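Local structure of hypothetical protein RPA3614 (Rhodopseudomonas palustris, 2HHG) at residues A31-G36 with K56-F61; M67-I72 with Q107-K112; G122-R125 with G129-E132. The protein is of unknown function but contains a rhodanese-like domain, and may therefore act as a sulfurtransferase of the thiosulfate-cyanide type. All coordinates share one frame; numbering follows the deposited sequence.

Interaction 1: residues A31-G36 with K56-F61; sequences ALHKSG and KIPGSF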
# COMPACT_ATOMS: atom_id res chain seq x y z
N ALA A 31 -12.84 -4.87 -8.53
CA ALA A 31 -13.01 -5.50 -9.84
C ALA A 31 -11.72 -6.17 -10.30
O ALA A 31 -11.74 -7.27 -10.84
CB ALA A 31 -13.50 -4.50 -10.87
N LEU A 32 -10.59 -5.50 -10.06
CA LEU A 32 -9.28 -6.05 -10.39
C LEU A 32 -9.04 -7.38 -9.66
O LEU A 32 -8.58 -8.35 -10.24
CB LEU A 32 -8.17 -5.05 -10.04
CG LEU A 32 -6.72 -5.45 -10.33
CD1 LEU A 32 -6.52 -5.69 -11.82
CD2 LEU A 32 -5.76 -4.40 -9.81
N HIS A 33 -9.35 -7.39 -8.37
CA HIS A 33 -9.20 -8.59 -7.56
C HIS A 33 -10.07 -9.74 -8.08
O HIS A 33 -9.61 -10.87 -8.21
CB HIS A 33 -9.53 -8.28 -6.11
CG HIS A 33 -9.26 -9.41 -5.17
ND1 HIS A 33 -10.19 -10.40 -4.91
CD2 HIS A 33 -8.18 -9.70 -4.42
CE1 HIS A 33 -9.68 -11.25 -4.04
NE2 HIS A 33 -8.46 -10.85 -3.72
N LYS A 34 -11.33 -9.44 -8.39
CA LYS A 34 -12.25 -10.45 -8.90
C LYS A 34 -11.83 -11.02 -10.25
O LYS A 34 -12.16 -12.17 -10.57
CB LYS A 34 -13.68 -9.90 -8.96
CG LYS A 34 -14.27 -9.66 -7.59
CD LYS A 34 -15.62 -8.98 -7.70
CE LYS A 34 -16.24 -8.77 -6.34
NZ LYS A 34 -17.52 -8.02 -6.45
N SER A 35 -11.10 -10.23 -11.04
CA SER A 35 -10.64 -10.67 -12.35
C SER A 35 -9.50 -11.70 -12.24
O SER A 35 -9.13 -12.33 -13.24
CB SER A 35 -10.20 -9.47 -13.20
OG SER A 35 -8.93 -8.98 -12.79
N GLY A 36 -8.95 -11.85 -11.03
CA GLY A 36 -7.83 -12.74 -10.78
C GLY A 36 -6.53 -11.99 -10.51
O GLY A 36 -5.51 -12.60 -10.20
N LYS A 56 -8.29 -9.30 5.86
CA LYS A 56 -7.42 -8.83 4.78
C LYS A 56 -8.00 -9.14 3.40
O LYS A 56 -8.97 -9.91 3.25
CB LYS A 56 -6.04 -9.48 4.91
CG LYS A 56 -6.03 -10.99 4.73
CD LYS A 56 -4.64 -11.54 4.94
CE LYS A 56 -4.66 -13.05 5.02
NZ LYS A 56 -3.29 -13.60 5.21
N ILE A 57 -7.40 -8.55 2.38
CA ILE A 57 -7.75 -8.85 1.01
C ILE A 57 -7.15 -10.23 0.67
O ILE A 57 -5.96 -10.45 0.86
CB ILE A 57 -7.23 -7.75 0.06
CG1 ILE A 57 -7.96 -6.44 0.36
CG2 ILE A 57 -7.41 -8.16 -1.39
CD1 ILE A 57 -7.48 -5.24 -0.44
N PRO A 58 -7.99 -11.17 0.20
CA PRO A 58 -7.48 -12.51 -0.09
C PRO A 58 -6.32 -12.50 -1.07
O PRO A 58 -6.34 -11.79 -2.08
CB PRO A 58 -8.70 -13.23 -0.69
CG PRO A 58 -9.87 -12.52 -0.11
CD PRO A 58 -9.44 -11.08 -0.04
N GLY A 59 -5.28 -13.26 -0.75
CA GLY A 59 -4.14 -13.39 -1.63
C GLY A 59 -3.15 -12.24 -1.54
O GLY A 59 -2.16 -12.23 -2.26
N SER A 60 -3.41 -11.27 -0.66
CA SER A 60 -2.49 -10.14 -0.49
C SER A 60 -1.19 -10.58 0.18
O SER A 60 -1.16 -11.57 0.91
CB SER A 60 -3.14 -9.01 0.29
OG SER A 60 -3.49 -9.43 1.59
N PHE A 61 -0.13 -9.83 -0.10
CA PHE A 61 1.18 -10.07 0.48
C PHE A 61 1.42 -9.06 1.60
O PHE A 61 1.29 -7.85 1.38
CB PHE A 61 2.25 -9.94 -0.61
CG PHE A 61 3.65 -10.18 -0.12
CD1 PHE A 61 4.10 -11.47 0.14
CD2 PHE A 61 4.52 -9.11 0.10
CE1 PHE A 61 5.40 -11.69 0.61
CE2 PHE A 61 5.82 -9.33 0.57
CZ PHE A 61 6.25 -10.62 0.83

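Interaction 2: residues M67-I72 with Q107-K112; sequences MLEFWI and QDMGLK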
# COMPACT_ATOMS: atom_id res chain seq x y z
N MSE A 67 8.97 -1.79 6.96
CA MSE A 67 9.95 -2.72 6.39
C MSE A 67 10.09 -2.61 4.88
O MSE A 67 10.95 -3.27 4.28
CB MSE A 67 9.54 -4.15 6.71
CG MSE A 67 9.69 -4.48 8.16
SE MSE A 67 9.38 -6.33 8.51
CE MSE A 67 9.36 -6.20 10.45
N LEU A 68 9.26 -1.78 4.26
CA LEU A 68 9.09 -1.79 2.81
C LEU A 68 10.39 -1.68 2.03
O LEU A 68 10.67 -2.50 1.15
CB LEU A 68 8.13 -0.68 2.39
CG LEU A 68 7.62 -0.69 0.95
CD1 LEU A 68 6.78 -1.95 0.69
CD2 LEU A 68 6.82 0.57 0.67
N GLU A 69 11.19 -0.67 2.36
CA GLU A 69 12.42 -0.42 1.60
C GLU A 69 13.38 -1.60 1.68
O GLU A 69 14.06 -1.92 0.71
CB GLU A 69 13.12 0.85 2.10
CG GLU A 69 12.26 2.12 2.02
CD GLU A 69 11.44 2.41 3.27
OE1 GLU A 69 11.09 1.48 4.02
OE2 GLU A 69 11.12 3.59 3.50
N PHE A 70 13.41 -2.23 2.85
CA PHE A 70 14.29 -3.35 3.14
C PHE A 70 13.89 -4.63 2.43
O PHE A 70 14.73 -5.49 2.18
CB PHE A 70 14.38 -3.55 4.65
CG PHE A 70 14.96 -2.37 5.33
CD1 PHE A 70 16.34 -2.25 5.46
CD2 PHE A 70 14.15 -1.34 5.77
CE1 PHE A 70 16.90 -1.12 6.04
CE2 PHE A 70 14.70 -0.21 6.34
CZ PHE A 70 16.07 -0.10 6.49
N TRP A 71 12.60 -4.76 2.11
CA TRP A 71 12.12 -5.92 1.36
C TRP A 71 12.11 -5.66 -0.14
O TRP A 71 12.28 -6.59 -0.92
CB TRP A 71 10.73 -6.33 1.87
CG TRP A 71 10.75 -6.99 3.23
CD1 TRP A 71 11.74 -6.95 4.17
CD2 TRP A 71 9.70 -7.77 3.80
NE1 TRP A 71 11.38 -7.67 5.28
CE2 TRP A 71 10.12 -8.18 5.08
CE3 TRP A 71 8.44 -8.18 3.34
CZ2 TRP A 71 9.33 -8.98 5.91
CZ3 TRP A 71 7.65 -8.96 4.17
CH2 TRP A 71 8.11 -9.35 5.44
N ILE A 72 11.92 -4.41 -0.56
CA ILE A 72 11.92 -4.08 -1.98
C ILE A 72 13.31 -4.16 -2.61
O ILE A 72 13.49 -4.74 -3.68
CB ILE A 72 11.34 -2.68 -2.24
CG1 ILE A 72 9.82 -2.69 -2.01
CG2 ILE A 72 11.66 -2.21 -3.66
CD1 ILE A 72 9.17 -1.33 -2.13
N GLN A 107 7.76 3.97 -5.53
CA GLN A 107 7.97 4.60 -6.83
C GLN A 107 9.29 5.38 -6.87
O GLN A 107 10.02 5.31 -7.87
CB GLN A 107 6.80 5.51 -7.15
CG GLN A 107 6.76 5.99 -8.58
CD GLN A 107 5.50 6.76 -8.86
OE1 GLN A 107 5.42 7.97 -8.58
NE2 GLN A 107 4.52 6.09 -9.40
N ASP A 108 9.59 6.11 -5.79
CA ASP A 108 10.85 6.83 -5.65
C ASP A 108 12.06 5.91 -5.76
O ASP A 108 13.12 6.33 -6.21
CB ASP A 108 10.92 7.56 -4.30
CG ASP A 108 10.02 8.78 -4.22
OD1 ASP A 108 9.48 9.22 -5.25
OD2 ASP A 108 9.85 9.30 -3.09
N MSE A 109 11.91 4.67 -5.32
CA MSE A 109 12.99 3.69 -5.37
C MSE A 109 13.20 3.14 -6.78
O MSE A 109 14.26 2.61 -7.08
CB MSE A 109 12.72 2.53 -4.42
CG MSE A 109 12.71 2.94 -2.98
SE MSE A 109 12.29 1.46 -1.82
CE MSE A 109 13.94 0.45 -2.04
N GLY A 110 12.16 3.25 -7.60
CA GLY A 110 12.18 2.69 -8.95
C GLY A 110 11.16 1.59 -9.22
O GLY A 110 11.05 1.12 -10.35
N LEU A 111 10.41 1.16 -8.20
CA LEU A 111 9.36 0.17 -8.41
C LEU A 111 8.29 0.76 -9.33
O LEU A 111 7.87 1.90 -9.12
CB LEU A 111 8.73 -0.27 -7.08
CG LEU A 111 8.03 -1.63 -7.07
CD1 LEU A 111 9.04 -2.76 -7.15
CD2 LEU A 111 7.16 -1.81 -5.83
N LYS A 112 7.86 0.01 -10.33
CA LYS A 112 6.95 0.52 -11.36
C LYS A 112 6.19 -0.63 -12.00
O LYS A 112 6.79 -1.66 -12.29
CB LYS A 112 7.72 1.21 -12.49
CG LYS A 112 8.38 2.53 -12.21
CD LYS A 112 9.10 3.01 -13.47
CE LYS A 112 10.05 4.16 -13.19
NZ LYS A 112 11.16 3.75 -12.28

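Interaction 3: residues G122-R125 with G129-E132; sequences GAWR and GPIE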
# COMPACT_ATOMS: atom_id res chain seq x y z
N GLY A 122 -10.79 -0.10 4.95
CA GLY A 122 -12.07 0.40 5.47
C GLY A 122 -13.10 0.60 4.37
O GLY A 122 -14.24 0.13 4.48
N ALA A 123 -12.70 1.27 3.29
CA ALA A 123 -13.58 1.47 2.14
C ALA A 123 -13.88 0.16 1.40
O ALA A 123 -15.00 -0.05 0.92
CB ALA A 123 -12.97 2.48 1.19
N TRP A 124 -12.87 -0.70 1.30
CA TRP A 124 -13.02 -2.04 0.72
C TRP A 124 -14.10 -2.83 1.45
O TRP A 124 -15.01 -3.38 0.82
CB TRP A 124 -11.68 -2.77 0.80
CG TRP A 124 -11.62 -4.13 0.19
CD1 TRP A 124 -12.05 -5.30 0.75
CD2 TRP A 124 -11.03 -4.48 -1.07
NE1 TRP A 124 -11.79 -6.35 -0.09
CE2 TRP A 124 -11.17 -5.88 -1.22
CE3 TRP A 124 -10.42 -3.75 -2.09
CZ2 TRP A 124 -10.70 -6.56 -2.34
CZ3 TRP A 124 -9.95 -4.42 -3.20
CH2 TRP A 124 -10.10 -5.81 -3.32
N ARG A 125 -14.00 -2.88 2.77
CA ARG A 125 -15.00 -3.54 3.61
C ARG A 125 -16.39 -2.92 3.48
O ARG A 125 -17.39 -3.65 3.37
CB ARG A 125 -14.54 -3.50 5.07
CG ARG A 125 -15.49 -4.19 6.05
CD ARG A 125 -14.88 -4.25 7.44
NE ARG A 125 -14.57 -2.91 7.96
CZ ARG A 125 -13.83 -2.68 9.03
NH1 ARG A 125 -13.30 -3.68 9.72
NH2 ARG A 125 -13.61 -1.43 9.42
N GLY A 129 -16.27 -5.76 -0.37
CA GLY A 129 -15.20 -6.46 -1.09
C GLY A 129 -14.81 -7.79 -0.48
O GLY A 129 -15.10 -8.04 0.69
N PRO A 130 -14.17 -8.67 -1.27
CA PRO A 130 -13.70 -9.96 -0.76
C PRO A 130 -12.82 -9.81 0.48
O PRO A 130 -11.89 -9.00 0.49
CB PRO A 130 -12.88 -10.52 -1.94
CG PRO A 130 -13.50 -9.89 -3.14
CD PRO A 130 -13.89 -8.50 -2.71
N ILE A 131 -13.12 -10.58 1.52
CA ILE A 131 -12.35 -10.52 2.77
C ILE A 131 -12.01 -11.92 3.25
O ILE A 131 -12.85 -12.83 3.24
CB ILE A 131 -13.10 -9.75 3.89
CG1 ILE A 131 -13.23 -8.26 3.53
CG2 ILE A 131 -12.37 -9.89 5.23
CD1 ILE A 131 -14.12 -7.48 4.48
N GLU A 132 -10.76 -12.08 3.67
CA GLU A 132 -10.31 -13.28 4.37
C GLU A 132 -10.07 -12.93 5.83
O GLU A 132 -9.38 -11.95 6.15
CB GLU A 132 -9.02 -13.81 3.74
CG GLU A 132 -8.39 -14.96 4.51
CD GLU A 132 -7.07 -15.41 3.93
OE1 GLU A 132 -6.77 -15.04 2.78
OE2 GLU A 132 -6.32 -16.12 4.63

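Interaction 1: residues A31-G36 with K56-F61
H33, in the last turn of helix 26-34, reaches across to the loop 56-61 and bonds to the backbone of P58. Its CB lies against the indole of W124. With CG anti to the backbone N (chi1 -174°), the imidazole is carried off the helix toward the loop rather than lying along it. CD2 then meets the CG2 methyl of I57 at 3.5 Å, an oblique approach in which the two side chains run past each other in opposite directions. CE1 borders the proline ring, 4.0 Å from P58 CD. At the tip, NE2 donates to P58 O over 2.8 Å, a nearly straight bond (163° at the hydrogen). The oxygen sits in the plane of the imidazole, at its edge, while NE2 is tilted 22° out of the carbonyl plane. The H33 and P58 side chains cross at about a right angle. One strong bond and two flanking apolar groups thus limit the rotation of the ring. With an alanine here, P58 O would probably lose its imidazole donor, and a gap would open beside I57 CG2 and the proline ring. The receiving loop is firm in itself: I57 to S60 form a type II turn with G59 at positive phi, and I57 O accepts both S60 N and S60 OG, the latter at 2.8 Å. Y92 OH holds the same turn through I57 N and S60 OG. The H33 side chain also touches P130 and, in strand 40-44, I42. The sequence K-I-P-G-S here resembles the H-I-P-G-A signature of rhodanese domains, with lysine and serine in place of its histidine and alanine, and the turn leads directly into the short edge strand 61-62 of the parallel sheet.

Interaction 2: residues M67-I72 with Q107-K112
The backbone N of I72, a residue that packs on M109 and L111, bonds to L68 O at 2.9 Å; the same oxygen also takes a weak bond from W71 N. This helical bond sets I72 one turn beyond L68, on the same side of the helix as E69, and both I72 and E69 meet M109, here a selenomethionine. The M109 chain is extended as far as SE and then bends (chi3 70°), which turns its methyl CE onto the backbone of helix 68-72, 3.6 Å from E69 O. SE rests 3.9 Å from E69 CG, the two side chains crossing at about a right angle. The I72 methyl CG2 meets M109 CE at 3.9 Å, and farther along I72 CD1 touches L111 CD2 at 4.2 Å. No hydrogen bond joins the segments; the contact is van der Waals packing, mostly apolar. Between M109 and L111 the chain leaves helix 97-109 through a Schellman motif at G110, which brings both side chains to I72. I72 is also covered by A106 of helix 97-109 and by F83, while L111 lies on F89 and F91, so the short helix 68-72 packs against the end of helix 97-109 beside strand 88-92.

Interaction 3: residues G122-R125 with G129-E132
Beyond helix 120-126 the chain folds back on W124, whose O accepts G129 N, five residues on, at 2.9 Å and an N-H...O angle of 159°. The residues that follow meet the W124 indole over one face and along its edge. Its CG stands anti to the backbone N (chi1 -178°), and this directs NE1 toward the returning loop, where it donates to P130 O at 2.7 Å. The oxygen lies close to the indole plane, but the donor stands above the carbonyl plane, 36° out of it. G129 CA is set over one face of the ring, 4.0 Å from the centroid of its five-membered part, in a CH-pi contact. No side chain would fit there, since a beta carbon on G129 would come within 2.5 Å of W124 NE1. P130 CD touches W124 CZ2 at 3.8 Å, and I131 CG1 lies at the ring edge near CD1. Farther out, the tip of I131 rests against the aliphatic part of R125, with CD1 3.9 Å from CG, while the guanidinium turns away to a salt bridge with D54. A29 and I30 of helix 26-34 and I57 bring further apolar cover to the indole. The polar N-H of this buried tryptophan is thus satisfied by main chain; that bond and the one from G129 N to W124 O tie the 129-132 segment to the helix.

How the interactions relate
Interactions 1 and 3 are neighbours, their centres about 10 Å apart, and hold one cluster: helix 26-34, the loop 56-61, helix 120-126 and the last ordered residues. P58 lies against P130, and K56 O probably bonds to E132 N. In each, a ring N-H ends on a proline carbonyl. Interaction 2 lies on the opposite side of the chain's centre from interaction 3 and joins other helices by packing without hydrogen bonds. It touches interaction 1 where the rings of F61 and W71 pack. All three are partly buried: of the residues that touch, I57, I72, W124 and G129 are buried, whereas R125 and I131 lie at the surface.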